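Local coordinates for protein alcohol dehydrogenase (Thermus thermophilus, PDB 2EIH) that binds a zinc ion and probably acts as an NAD(P)-dependent alcohol oxidoreductase of the zinc-containing medium-chain dehydrogenase family, at residues Y110-L113 / G114-R117; I147-T150 / F151-W155; P224-V227 / R228-T231; E249-I252 / K253-N257. All coordinates share one frame; numbering follows the deposited sequence.

Interaction 1 of 4, residues Y110-L113 / G114-R117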
ATOM      1  N   TYR A 110       1.649  -4.407  25.476  1.00 39.52           N
ATOM      2  CA  TYR A 110       1.736  -5.708  24.839  1.00 37.24           C
ATOM      3  C   TYR A 110       2.532  -6.702  25.653  1.00 38.36           C
ATOM      4  O   TYR A 110       3.599  -6.382  26.176  1.00 38.11           O
ATOM      5  CB  TYR A 110       2.372  -5.577  23.461  1.00 35.69           C
ATOM      6  CG  TYR A 110       2.349  -6.857  22.663  1.00 34.69           C
ATOM      7  CD1 TYR A 110       3.528  -7.403  22.161  1.00 34.73           C
ATOM      8  CD2 TYR A 110       1.148  -7.500  22.380  1.00 32.31           C
ATOM      9  CE1 TYR A 110       3.517  -8.556  21.390  1.00 34.72           C
ATOM     10  CE2 TYR A 110       1.112  -8.651  21.610  1.00 33.76           C
ATOM     11  CZ  TYR A 110       2.303  -9.177  21.109  1.00 35.74           C
ATOM     12  OH  TYR A 110       2.278 -10.298  20.304  1.00 35.37           O
ATOM     13  N   GLN A 111       2.011  -7.918  25.745  1.00 38.57           N
ATOM     14  CA  GLN A 111       2.674  -8.970  26.491  1.00 39.65           C
ATOM     15  C   GLN A 111       2.441 -10.341  25.890  1.00 39.72           C
ATOM     16  O   GLN A 111       1.324 -10.697  25.496  1.00 38.82           O
ATOM     17  CB  GLN A 111       2.179  -8.976  27.922  1.00 42.05           C
ATOM     18  CG  GLN A 111       3.018  -8.162  28.842  1.00 48.13           C
ATOM     19  CD  GLN A 111       2.495  -8.224  30.254  1.00 52.16           C
ATOM     20  OE1 GLN A 111       2.052  -9.284  30.714  1.00 53.55           O
ATOM     21  NE2 GLN A 111       2.549  -7.094  30.961  1.00 53.59           N
ATOM     22  N   ILE A 112       3.509 -11.118  25.826  1.00 38.89           N
ATOM     23  CA  ILE A 112       3.401 -12.457  25.289  1.00 38.75           C
ATOM     24  C   ILE A 112       3.159 -13.394  26.463  1.00 38.55           C
ATOM     25  O   ILE A 112       3.853 -13.313  27.477  1.00 39.90           O
ATOM     26  CB  ILE A 112       4.690 -12.867  24.563  1.00 38.30           C
ATOM     27  CG1 ILE A 112       5.130 -11.739  23.617  1.00 37.89           C
ATOM     28  CG2 ILE A 112       4.453 -14.141  23.780  1.00 37.44           C
ATOM     29  CD1 ILE A 112       6.411 -12.025  22.866  1.00 36.48           C
ATOM     30  N   LEU A 113       2.156 -14.260  26.339  1.00 37.38           N
ATOM     31  CA  LEU A 113       1.841 -15.217  27.395  1.00 34.76           C
ATOM     32  C   LEU A 113       3.129 -15.900  27.858  1.00 34.24           C
ATOM     33  O   LEU A 113       3.969 -16.284  27.041  1.00 32.74           O
ATOM     34  CB  LEU A 113       0.850 -16.268  26.874  1.00 33.80           C
ATOM     35  CG  LEU A 113       0.418 -17.378  27.836  1.00 32.10           C
ATOM     36  CD1 LEU A 113      -0.197 -16.762  29.069  1.00 32.50           C
ATOM     37  CD2 LEU A 113      -0.569 -18.306  27.159  1.00 30.41           C
ATOM     38  N   GLY A 114       3.293 -16.025  29.172  1.00 34.74           N
ATOM     39  CA  GLY A 114       4.481 -16.666  29.718  1.00 35.64           C
ATOM     40  C   GLY A 114       5.680 -15.748  29.908  1.00 36.90           C
ATOM     41  O   GLY A 114       6.672 -16.111  30.545  1.00 34.68           O
ATOM     42  N   GLU A 115       5.591 -14.548  29.354  1.00 39.99           N
ATOM     43  CA  GLU A 115       6.677 -13.591  29.474  1.00 43.69           C
ATOM     44  C   GLU A 115       6.578 -12.809  30.782  1.00 45.34           C
ATOM     45  O   GLU A 115       7.591 -12.481  31.400  1.00 46.99           O
ATOM     46  CB  GLU A 115       6.652 -12.625  28.294  1.00 45.45           C
ATOM     47  CG  GLU A 115       7.818 -11.663  28.263  1.00 47.94           C
ATOM     48  CD  GLU A 115       7.646 -10.594  27.214  1.00 49.36           C
ATOM     49  OE1 GLU A 115       8.570  -9.767  27.063  1.00 53.58           O
ATOM     50  OE2 GLU A 115       6.588 -10.569  26.548  1.00 49.07           O
ATOM     51  N   HIS A 116       5.354 -12.518  31.207  1.00 45.97           N
ATOM     52  CA  HIS A 116       5.139 -11.767  32.435  1.00 47.17           C
ATOM     53  C   HIS A 116       4.085 -12.417  33.305  1.00 47.04           C
ATOM     54  O   HIS A 116       4.092 -12.258  34.527  1.00 48.15           O
ATOM     55  CB  HIS A 116       4.719 -10.343  32.098  1.00 49.26           C
ATOM     56  CG  HIS A 116       5.787  -9.555  31.413  1.00 52.71           C
ATOM     57  ND1 HIS A 116       6.953  -9.184  32.046  1.00 53.80           N
ATOM     58  CD2 HIS A 116       5.892  -9.106  30.139  1.00 54.53           C
ATOM     59  CE1 HIS A 116       7.731  -8.541  31.193  1.00 55.09           C
ATOM     60  NE2 HIS A 116       7.110  -8.481  30.029  1.00 55.24           N
ATOM     61  N   ARG A 117       3.181 -13.146  32.661  1.00 46.09           N
ATOM     62  CA  ARG A 117       2.104 -13.844  33.345  1.00 44.75           C
ATOM     63  C   ARG A 117       2.288 -15.347  33.147  1.00 42.69           C
ATOM     64  O   ARG A 117       2.882 -15.765  32.162  1.00 41.58           O
ATOM     65  CB  ARG A 117       0.755 -13.411  32.773  1.00 47.21           C
ATOM     66  CG  ARG A 117      -0.406 -13.943  33.581  1.00 54.70           C
ATOM     67  CD  ARG A 117      -1.743 -13.485  33.032  1.00 58.79           C
ATOM     68  NE  ARG A 117      -2.092 -14.145  31.774  1.00 60.92           N
ATOM     69  CZ  ARG A 117      -2.351 -15.444  31.641  1.00 60.70           C
ATOM     70  NH1 ARG A 117      -2.659 -15.935  30.450  1.00 63.61           N
ATOM     71  NH2 ARG A 117      -2.307 -16.253  32.690  1.00 59.31           N
TER
HETATM   72  O   HOH W   1       2.636 -12.217  29.923  1.00 40.61           O
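Glu115 grips Ile112 twice, once through its backbone and once through its side chain. Its amide N donates to Ile112 O at 2.8 Å, closing a type II beta turn with Leu113 and Gly114 at the corners. Its extended side chain, CG anti to the backbone N (chi1 -175°), reaches alongside the turn, and Glu115 OE2 accepts Ile112 N at 3.2 Å in an almost straight bond (163°) that meets the oxygen nearly end-on. OE2 of Glu115 also rests on Ile112 CG1 at 3.5 Å. Gly114, at phi 86°, takes the second corner, where a side chain would collide with Leu113 O. Beside the turn, Gln111 crosses His116 at about a right angle: Gln111 CG comes within 3.3 Å of His116 CD2, and Gln111 OE1 lies 3.2 Å from His116 CB. A water ties these elements together, donating to Gln111 OE1 and to Ile112 O (2.9 Å) while accepting a bond from Arg117 N, so Ile112 O serves both the turn and the solvent bridge. Farther out, His59 NE2 bonds Gly114 O and Ser52 OG bonds Glu115 O. The Gln111 side chain is about 8 Å from that of the zinc ligand Cys107. The turn leaves strand 111-112, which pairs antiparallel with strand 84-91 through backbone bonds of Gln111 to Leu91 and Leu113 to Pro89; Leu113 packs on Ile87 and Leu91 of that strand.

Interaction 2 of 4, residues I147-T150 / F151-W155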
ATOM      1  N   ILE A 147       2.293 -24.385  16.202  1.00 21.67           N
ATOM      2  CA  ILE A 147       1.989 -23.362  15.214  1.00 20.02           C
ATOM      3  C   ILE A 147       2.056 -21.853  15.514  1.00 23.05           C
ATOM      4  O   ILE A 147       2.934 -21.153  14.980  1.00 23.81           O
ATOM      5  CB  ILE A 147       0.601 -23.622  14.581  1.00 20.69           C
ATOM      6  CG1 ILE A 147       0.584 -24.984  13.926  1.00 18.87           C
ATOM      7  CG2 ILE A 147       0.273 -22.522  13.552  1.00 15.70           C
ATOM      8  CD1 ILE A 147      -0.792 -25.447  13.512  1.00 21.43           C
ATOM      9  N   PRO A 148       1.147 -21.340  16.374  1.00 23.21           N
ATOM     10  CA  PRO A 148       1.044 -19.926  16.742  1.00 22.18           C
ATOM     11  C   PRO A 148       2.282 -19.024  16.699  1.00 24.90           C
ATOM     12  O   PRO A 148       2.504 -18.310  15.711  1.00 25.94           O
ATOM     13  CB  PRO A 148       0.383 -19.989  18.105  1.00 22.08           C
ATOM     14  CG  PRO A 148      -0.485 -21.186  17.991  1.00 18.13           C
ATOM     15  CD  PRO A 148       0.466 -22.174  17.381  1.00 18.86           C
ATOM     16  N   LEU A 149       3.063 -19.026  17.772  1.00 25.82           N
ATOM     17  CA  LEU A 149       4.243 -18.168  17.877  1.00 26.47           C
ATOM     18  C   LEU A 149       5.103 -18.092  16.601  1.00 26.72           C
ATOM     19  O   LEU A 149       5.296 -17.000  16.055  1.00 27.21           O
ATOM     20  CB  LEU A 149       5.098 -18.617  19.077  1.00 28.68           C
ATOM     21  CG  LEU A 149       6.152 -17.735  19.793  1.00 32.65           C
ATOM     22  CD1 LEU A 149       7.128 -17.159  18.779  1.00 32.80           C
ATOM     23  CD2 LEU A 149       5.485 -16.631  20.587  1.00 32.59           C
ATOM     24  N   THR A 150       5.628 -19.215  16.109  1.00 24.48           N
ATOM     25  CA  THR A 150       6.466 -19.127  14.913  1.00 23.33           C
ATOM     26  C   THR A 150       5.716 -18.774  13.645  1.00 21.66           C
ATOM     27  O   THR A 150       6.204 -17.982  12.847  1.00 21.01           O
ATOM     28  CB  THR A 150       7.288 -20.423  14.647  1.00 23.54           C
ATOM     29  OG1 THR A 150       6.442 -21.574  14.752  1.00 27.41           O
ATOM     30  CG2 THR A 150       8.452 -20.535  15.614  1.00 26.16           C
ATOM     31  N   PHE A 151       4.539 -19.351  13.432  1.00 21.43           N
ATOM     32  CA  PHE A 151       3.824 -18.990  12.218  1.00 22.62           C
ATOM     33  C   PHE A 151       3.445 -17.512  12.161  1.00 23.20           C
ATOM     34  O   PHE A 151       3.515 -16.900  11.101  1.00 25.86           O
ATOM     35  CB  PHE A 151       2.614 -19.898  11.991  1.00 20.92           C
ATOM     36  CG  PHE A 151       2.982 -21.182  11.327  1.00 18.70           C
ATOM     37  CD1 PHE A 151       3.478 -22.237  12.072  1.00 19.52           C
ATOM     38  CD2 PHE A 151       2.983 -21.282   9.939  1.00 19.95           C
ATOM     39  CE1 PHE A 151       3.990 -23.374  11.450  1.00 18.77           C
ATOM     40  CE2 PHE A 151       3.490 -22.409   9.301  1.00 18.72           C
ATOM     41  CZ  PHE A 151       3.998 -23.459  10.071  1.00 20.27           C
ATOM     42  N   LEU A 152       3.084 -16.922  13.293  1.00 22.04           N
ATOM     43  CA  LEU A 152       2.734 -15.508  13.293  1.00 22.02           C
ATOM     44  C   LEU A 152       3.937 -14.629  12.998  1.00 22.12           C
ATOM     45  O   LEU A 152       3.826 -13.643  12.282  1.00 22.56           O
ATOM     46  CB  LEU A 152       2.133 -15.109  14.639  1.00 20.81           C
ATOM     47  CG  LEU A 152       0.715 -15.626  14.862  1.00 20.93           C
ATOM     48  CD1 LEU A 152       0.397 -15.637  16.347  1.00 19.21           C
ATOM     49  CD2 LEU A 152      -0.267 -14.743  14.104  1.00 18.54           C
ATOM     50  N   THR A 153       5.085 -14.995  13.556  1.00 20.19           N
ATOM     51  CA  THR A 153       6.302 -14.230  13.361  1.00 18.49           C
ATOM     52  C   THR A 153       6.776 -14.344  11.917  1.00 19.31           C
ATOM     53  O   THR A 153       7.177 -13.356  11.312  1.00 21.44           O
ATOM     54  CB  THR A 153       7.405 -14.724  14.308  1.00 19.11           C
ATOM     55  OG1 THR A 153       6.983 -14.526  15.659  1.00 17.20           O
ATOM     56  CG2 THR A 153       8.705 -13.979  14.064  1.00 13.21           C
ATOM     57  N   ALA A 154       6.720 -15.551  11.370  1.00 20.56           N
ATOM     58  CA  ALA A 154       7.138 -15.782   9.998  1.00 19.23           C
ATOM     59  C   ALA A 154       6.192 -15.078   9.027  1.00 19.30           C
ATOM     60  O   ALA A 154       6.605 -14.612   7.966  1.00 20.36           O
ATOM     61  CB  ALA A 154       7.155 -17.277   9.706  1.00 19.61           C
ATOM     62  N   TRP A 155       4.920 -15.003   9.393  1.00 18.50           N
ATOM     63  CA  TRP A 155       3.932 -14.385   8.524  1.00 18.90           C
ATOM     64  C   TRP A 155       4.116 -12.876   8.396  1.00 19.49           C
ATOM     65  O   TRP A 155       4.043 -12.334   7.292  1.00 18.94           O
ATOM     66  CB  TRP A 155       2.527 -14.721   9.022  1.00 17.42           C
ATOM     67  CG  TRP A 155       1.442 -14.157   8.157  1.00 18.94           C
ATOM     68  CD1 TRP A 155       1.058 -12.853   8.068  1.00 18.06           C
ATOM     69  CD2 TRP A 155       0.583 -14.891   7.277  1.00 19.02           C
ATOM     70  NE1 TRP A 155       0.005 -12.731   7.201  1.00 19.25           N
ATOM     71  CE2 TRP A 155      -0.314 -13.969   6.704  1.00 19.22           C
ATOM     72  CE3 TRP A 155       0.469 -16.245   6.933  1.00 18.87           C
ATOM     73  CZ2 TRP A 155      -1.303 -14.347   5.787  1.00 20.67           C
ATOM     74  CZ3 TRP A 155      -0.509 -16.626   6.028  1.00 19.98           C
ATOM     75  CH2 TRP A 155      -1.394 -15.677   5.469  1.00 19.36           C
TER
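The Phe151 ring meets Ile147 at its edge and on one side: Ile147 O lies in the ring plane, 3.2 Å from Phe151 CD1, while Ile147 CG2 stands out of that plane on one face side, near the rim, 3.5 Å from CD1. Thr150 OG1 approaches the ring obliquely, and beyond this turn Ala182 and Ile300 pack against the aromatic side chain. With chi1 at -83° the ring swings back along the helix toward the residue four positions earlier. Ile147 O accepts Phe151 N at 2.9 Å in a nearly straight bond and lies against the ring edge. An alanine here is likely to open a gap beside Ile147 CG2 and before Ala182 and Ile300, which the ring now fills. The i to i+4 ladder continues with Leu152 N to Pro148 O at 2.8 Å and Ala154 N to Thr150 O at 2.9 Å. Leu149 O accepts Thr153 N at 3.2 Å and lies 3.0 Å from Thr153 OG1; the side chains of Leu149 and Thr153 run alongside each other, pointing the same way. The bonds run along the N-terminal part of helix 148-161, where Asp64 OD2 accepts Leu149 N. Trp155 also meets Arg165 of a second subunit. Ala154 packs on helix 180-189, Ile147 on helix 297-306, and Phe151 and Trp155 reach both, while Pro148 and Leu149 rest on Pro89 of strand 84-91.

Interaction 3 of 4, residues P224-V227 / R228-T231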
ATOM      1  N   PRO A 224      27.573 -17.018   0.253  1.00 56.56           N
ATOM      2  CA  PRO A 224      26.785 -15.928  -0.326  1.00 54.61           C
ATOM      3  C   PRO A 224      26.872 -15.967  -1.848  1.00 53.08           C
ATOM      4  O   PRO A 224      25.934 -15.593  -2.545  1.00 52.49           O
ATOM      5  CB  PRO A 224      27.448 -14.680   0.256  1.00 54.58           C
ATOM      6  CG  PRO A 224      27.964 -15.162   1.578  1.00 55.22           C
ATOM      7  CD  PRO A 224      28.561 -16.490   1.210  1.00 55.90           C
ATOM      8  N   LYS A 225      28.011 -16.439  -2.345  1.00 52.47           N
ATOM      9  CA  LYS A 225      28.268 -16.535  -3.774  1.00 50.73           C
ATOM     10  C   LYS A 225      27.373 -17.563  -4.435  1.00 49.71           C
ATOM     11  O   LYS A 225      27.021 -17.430  -5.609  1.00 47.46           O
ATOM     12  CB  LYS A 225      29.730 -16.899  -4.019  1.00 53.08           C
ATOM     13  CG  LYS A 225      30.706 -15.811  -3.594  1.00 55.77           C
ATOM     14  CD  LYS A 225      32.152 -16.275  -3.702  1.00 57.64           C
ATOM     15  CE  LYS A 225      33.119 -15.121  -3.472  1.00 59.16           C
ATOM     16  NZ  LYS A 225      32.966 -14.040  -4.498  1.00 60.81           N
ATOM     17  N   GLU A 226      27.007 -18.596  -3.687  1.00 49.32           N
ATOM     18  CA  GLU A 226      26.137 -19.621  -4.240  1.00 50.58           C
ATOM     19  C   GLU A 226      24.719 -19.092  -4.397  1.00 50.15           C
ATOM     20  O   GLU A 226      24.033 -19.405  -5.373  1.00 50.50           O
ATOM     21  CB  GLU A 226      26.155 -20.879  -3.367  1.00 51.42           C
ATOM     22  CG  GLU A 226      27.153 -21.903  -3.859  1.00 53.72           C
ATOM     23  CD  GLU A 226      26.879 -22.315  -5.299  1.00 54.76           C
ATOM     24  OE1 GLU A 226      25.839 -22.960  -5.548  1.00 55.93           O
ATOM     25  OE2 GLU A 226      27.692 -21.979  -6.185  1.00 53.54           O
ATOM     26  N   VAL A 227      24.280 -18.281  -3.443  1.00 48.85           N
ATOM     27  CA  VAL A 227      22.942 -17.719  -3.521  1.00 49.10           C
ATOM     28  C   VAL A 227      22.883 -16.827  -4.757  1.00 48.57           C
ATOM     29  O   VAL A 227      21.924 -16.875  -5.518  1.00 48.44           O
ATOM     30  CB  VAL A 227      22.604 -16.910  -2.250  1.00 49.11           C
ATOM     31  CG1 VAL A 227      21.187 -16.373  -2.327  1.00 48.25           C
ATOM     32  CG2 VAL A 227      22.759 -17.796  -1.023  1.00 49.17           C
ATOM     33  N   ARG A 228      23.920 -16.024  -4.967  1.00 48.94           N
ATOM     34  CA  ARG A 228      23.968 -15.148  -6.127  1.00 49.87           C
ATOM     35  C   ARG A 228      23.904 -15.996  -7.397  1.00 49.43           C
ATOM     36  O   ARG A 228      23.116 -15.722  -8.306  1.00 49.75           O
ATOM     37  CB  ARG A 228      25.267 -14.340  -6.128  1.00 52.82           C
ATOM     38  CG  ARG A 228      25.548 -13.583  -4.837  1.00 56.87           C
ATOM     39  CD  ARG A 228      24.720 -12.319  -4.718  1.00 60.38           C
ATOM     40  NE  ARG A 228      25.066 -11.344  -5.748  1.00 63.71           N
ATOM     41  CZ  ARG A 228      24.696 -10.066  -5.718  1.00 65.30           C
ATOM     42  NH1 ARG A 228      25.057  -9.248  -6.698  1.00 66.07           N
ATOM     43  NH2 ARG A 228      23.981  -9.598  -4.700  1.00 64.19           N
ATOM     44  N   ARG A 229      24.737 -17.032  -7.454  1.00 49.34           N
ATOM     45  CA  ARG A 229      24.789 -17.934  -8.608  1.00 47.13           C
ATOM     46  C   ARG A 229      23.437 -18.602  -8.852  1.00 45.80           C
ATOM     47  O   ARG A 229      23.050 -18.853  -9.994  1.00 44.66           O
ATOM     48  CB  ARG A 229      25.854 -19.017  -8.377  1.00 47.57           C
ATOM     49  CG  ARG A 229      26.159 -19.890  -9.594  1.00 48.30           C
ATOM     50  CD  ARG A 229      27.034 -21.085  -9.218  1.00 49.49           C
ATOM     51  NE  ARG A 229      26.246 -22.192  -8.670  1.00 48.67           N
ATOM     52  CZ  ARG A 229      25.337 -22.865  -9.371  1.00 50.17           C
ATOM     53  NH1 ARG A 229      25.106 -22.544 -10.643  1.00 50.37           N
ATOM     54  NH2 ARG A 229      24.657 -23.852  -8.804  1.00 48.74           N
ATOM     55  N   LEU A 230      22.728 -18.878  -7.761  1.00 44.91           N
ATOM     56  CA  LEU A 230      21.428 -19.525  -7.810  1.00 43.36           C
ATOM     57  C   LEU A 230      20.257 -18.614  -8.183  1.00 43.02           C
ATOM     58  O   LEU A 230      19.146 -19.102  -8.401  1.00 44.19           O
ATOM     59  CB  LEU A 230      21.151 -20.212  -6.472  1.00 43.63           C
ATOM     60  CG  LEU A 230      21.215 -21.747  -6.442  1.00 44.87           C
ATOM     61  CD1 LEU A 230      22.158 -22.268  -7.512  1.00 46.07           C
ATOM     62  CD2 LEU A 230      21.651 -22.216  -5.058  1.00 45.32           C
ATOM     63  N   THR A 231      20.496 -17.305  -8.263  1.00 40.35           N
ATOM     64  CA  THR A 231      19.447 -16.355  -8.632  1.00 38.56           C
ATOM     65  C   THR A 231      19.873 -15.466  -9.798  1.00 39.89           C
ATOM     66  O   THR A 231      19.739 -14.242  -9.737  1.00 40.88           O
ATOM     67  CB  THR A 231      19.068 -15.431  -7.457  1.00 36.28           C
ATOM     68  OG1 THR A 231      20.249 -14.816  -6.923  1.00 32.88           O
ATOM     69  CG2 THR A 231      18.350 -16.215  -6.375  1.00 35.44           C
TER
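Glu226 lies alongside Arg229, both side chains pointing the same way, in an i to i+3 salt bridge on helix 223-230. This helix belongs to the Rossmann-type domain, in the long crossover from edge strand 214-217 to strand 236-241. The Glu226 chain bends at chi2 (-58°), laying its carboxylate beside the edge of the guanidinium; the two planes are 30° apart. Arg229 NE reaches Glu226 OE2 at 2.9 Å on the syn side and, weakly, Glu226 OE1 at 3.2 Å, so one N-H is shared between the two oxygens. The pair sits toward solvent, which probably softens its electrostatic pull. Beneath it the backbone ladder runs on, Arg229 N to Lys225 O at 3.0 Å and Leu230 N to Glu226 O at 2.8 Å. On the inner side Val227 packs on Val216 and Leu171 of the sheet and on Ala254 of helix 248-254, while Leu230 touches Val216 and Glu214. Toward the C-terminal end, the threonine at the close of the segment turns back, and Thr231 OG1 donates to Val227 O at 3.0 Å.

Interaction 4 of 4, residues E249-I252 / K253-N257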
ATOM      1  N   GLU A 249      26.690 -10.354   7.399  1.00 63.62           N
ATOM      2  CA  GLU A 249      27.535  -9.793   6.365  1.00 60.97           C
ATOM      3  C   GLU A 249      27.347 -10.616   5.096  1.00 58.63           C
ATOM      4  O   GLU A 249      27.363 -10.084   3.983  1.00 58.06           O
ATOM      5  CB  GLU A 249      28.988  -9.841   6.805  1.00 62.19           C
ATOM      6  CG  GLU A 249      29.937  -9.151   5.857  1.00 64.31           C
ATOM      7  CD  GLU A 249      31.378  -9.390   6.233  1.00 65.72           C
ATOM      8  OE1 GLU A 249      31.825 -10.556   6.127  1.00 65.26           O
ATOM      9  OE2 GLU A 249      32.055  -8.419   6.638  1.00 65.30           O
ATOM     10  N   GLY A 250      27.170 -11.922   5.276  1.00 56.48           N
ATOM     11  CA  GLY A 250      26.975 -12.814   4.148  1.00 52.75           C
ATOM     12  C   GLY A 250      25.607 -12.615   3.531  1.00 50.92           C
ATOM     13  O   GLY A 250      25.440 -12.712   2.313  1.00 50.03           O
ATOM     14  N   VAL A 251      24.621 -12.338   4.380  1.00 49.39           N
ATOM     15  CA  VAL A 251      23.256 -12.111   3.926  1.00 47.35           C
ATOM     16  C   VAL A 251      23.231 -10.855   3.071  1.00 47.45           C
ATOM     17  O   VAL A 251      22.739 -10.868   1.943  1.00 47.06           O
ATOM     18  CB  VAL A 251      22.303 -11.911   5.110  1.00 46.76           C
ATOM     19  CG1 VAL A 251      20.906 -11.604   4.603  1.00 47.84           C
ATOM     20  CG2 VAL A 251      22.293 -13.152   5.981  1.00 47.10           C
ATOM     21  N   ILE A 252      23.771  -9.769   3.619  1.00 47.09           N
ATOM     22  CA  ILE A 252      23.820  -8.499   2.909  1.00 47.23           C
ATOM     23  C   ILE A 252      24.483  -8.667   1.550  1.00 46.84           C
ATOM     24  O   ILE A 252      24.108  -8.016   0.573  1.00 45.82           O
ATOM     25  CB  ILE A 252      24.597  -7.458   3.706  1.00 47.55           C
ATOM     26  CG1 ILE A 252      23.818  -7.105   4.968  1.00 49.88           C
ATOM     27  CG2 ILE A 252      24.837  -6.221   2.849  1.00 49.04           C
ATOM     28  CD1 ILE A 252      24.471  -6.021   5.796  1.00 53.20           C
ATOM     29  N   LYS A 253      25.460  -9.561   1.502  1.00 46.61           N
ATOM     30  CA  LYS A 253      26.192  -9.837   0.282  1.00 46.67           C
ATOM     31  C   LYS A 253      25.299 -10.622  -0.687  1.00 46.14           C
ATOM     32  O   LYS A 253      25.349 -10.431  -1.910  1.00 45.57           O
ATOM     33  CB  LYS A 253      27.448 -10.651   0.614  1.00 48.62           C
ATOM     34  CG  LYS A 253      28.686 -10.305  -0.216  1.00 51.96           C
ATOM     35  CD  LYS A 253      29.383  -9.038   0.286  1.00 52.92           C
ATOM     36  CE  LYS A 253      30.113  -9.276   1.608  1.00 55.75           C
ATOM     37  NZ  LYS A 253      31.187 -10.309   1.479  1.00 56.20           N
ATOM     38  N   ALA A 254      24.469 -11.496  -0.128  1.00 44.87           N
ATOM     39  CA  ALA A 254      23.575 -12.333  -0.920  1.00 42.65           C
ATOM     40  C   ALA A 254      22.290 -11.632  -1.334  1.00 41.30           C
ATOM     41  O   ALA A 254      21.527 -12.142  -2.154  1.00 41.09           O
ATOM     42  CB  ALA A 254      23.236 -13.596  -0.141  1.00 42.68           C
ATOM     43  N   THR A 255      22.056 -10.456  -0.773  1.00 39.79           N
ATOM     44  CA  THR A 255      20.847  -9.713  -1.076  1.00 38.21           C
ATOM     45  C   THR A 255      20.979  -8.906  -2.363  1.00 37.59           C
ATOM     46  O   THR A 255      21.951  -8.178  -2.560  1.00 38.24           O
ATOM     47  CB  THR A 255      20.492  -8.781   0.091  1.00 36.83           C
ATOM     48  OG1 THR A 255      20.437  -9.551   1.297  1.00 34.90           O
ATOM     49  CG2 THR A 255      19.145  -8.124  -0.142  1.00 36.84           C
ATOM     50  N   ALA A 256      19.994  -9.041  -3.240  1.00 38.60           N
ATOM     51  CA  ALA A 256      20.004  -8.317  -4.500  1.00 39.37           C
ATOM     52  C   ALA A 256      19.759  -6.841  -4.237  1.00 39.98           C
ATOM     53  O   ALA A 256      19.405  -6.448  -3.127  1.00 41.16           O
ATOM     54  CB  ALA A 256      18.936  -8.864  -5.433  1.00 38.72           C
ATOM     55  N   ASN A 257      19.957  -6.021  -5.262  1.00 39.96           N
ATOM     56  CA  ASN A 257      19.750  -4.590  -5.125  1.00 38.69           C
ATOM     57  C   ASN A 257      18.285  -4.295  -4.785  1.00 37.39           C
ATOM     58  O   ASN A 257      17.369  -4.975  -5.260  1.00 36.95           O
ATOM     59  CB  ASN A 257      20.155  -3.886  -6.421  1.00 40.29           C
ATOM     60  CG  ASN A 257      21.646  -4.007  -6.712  1.00 42.06           C
ATOM     61  OD1 ASN A 257      22.092  -3.736  -7.824  1.00 45.93           O
ATOM     62  ND2 ASN A 257      22.423  -4.403  -5.710  1.00 41.08           N
TER
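Thr255 has its hydroxyl anti to its own carbonyl carbon (chi1 -53°), which points OG1 back along the chain to Val251 O at 2.7 Å. Lys253 curls instead: bends at chi2, chi3 and chi4 fold the chain over the preceding turn until Lys253 CE lies 3.7 Å from Glu249 O. Its NZ then stands 4.7 Å from Glu249 OE1, a pair of opposite charges near each other but not in contact. Val251 O is the acceptor that draws the end of helix 248-254 together. Besides the hydroxyl it takes Thr255 N and Ala254 N, each at 2.8 Å and each weak because the N-H points poorly at the oxygen; each amide is shared with a second carbonyl, Ala254 N with Gly250 O and Thr255 N, again weakly, with Ile252 O. The hydroxyl comes from well above the carbonyl plane, 51° out of it, and not along a lone pair. Before this point i to i+4 bonds still form, Ala254 N to Gly250 O at 2.9 Å and a longer Lys253 N to Glu249 O, though neither is straight. Thr255 is the first residue to leave helical geometry, and the chain passes directly into strand 255-256. Val251 and Thr255 both pack on Val239 of strand 236-241 in the Rossmann-type domain. A valine in place of Thr255 would probably leave Val251 O to its two weak, shared amide bonds. Hydroxyl and poorly aimed amides thus share one carbonyl where regular i to i+4 bonding gives out, while the curled lysine could add a mild attraction to Glu249.

The four contacts follow one another along the chain: interaction 1 beside the zinc-bearing loop, interaction 2 on the central helix 148-161, interactions 3 and 4 in the Rossmann-type domain. Interactions 1 and 2 have centres 16 Å apart and touch where Ile112 CG2 meets Leu149 CD2 at 4.2 Å; both lean on strand 84-91, so helix 148-161 joins that sheet to helices 180-189 and 297-306. Interactions 3 and 4 are closer, about 10 Å between centres: helices 223-230 and 248-254 pack together, Arg228 NH2 lying 3.2 Å from Lys253 O. The centres of interactions 1 and 3 are about 40 Å apart; interaction 2 lies near the chain's centre, consistent with the junction of the GroES-like and Rossmann-type parts.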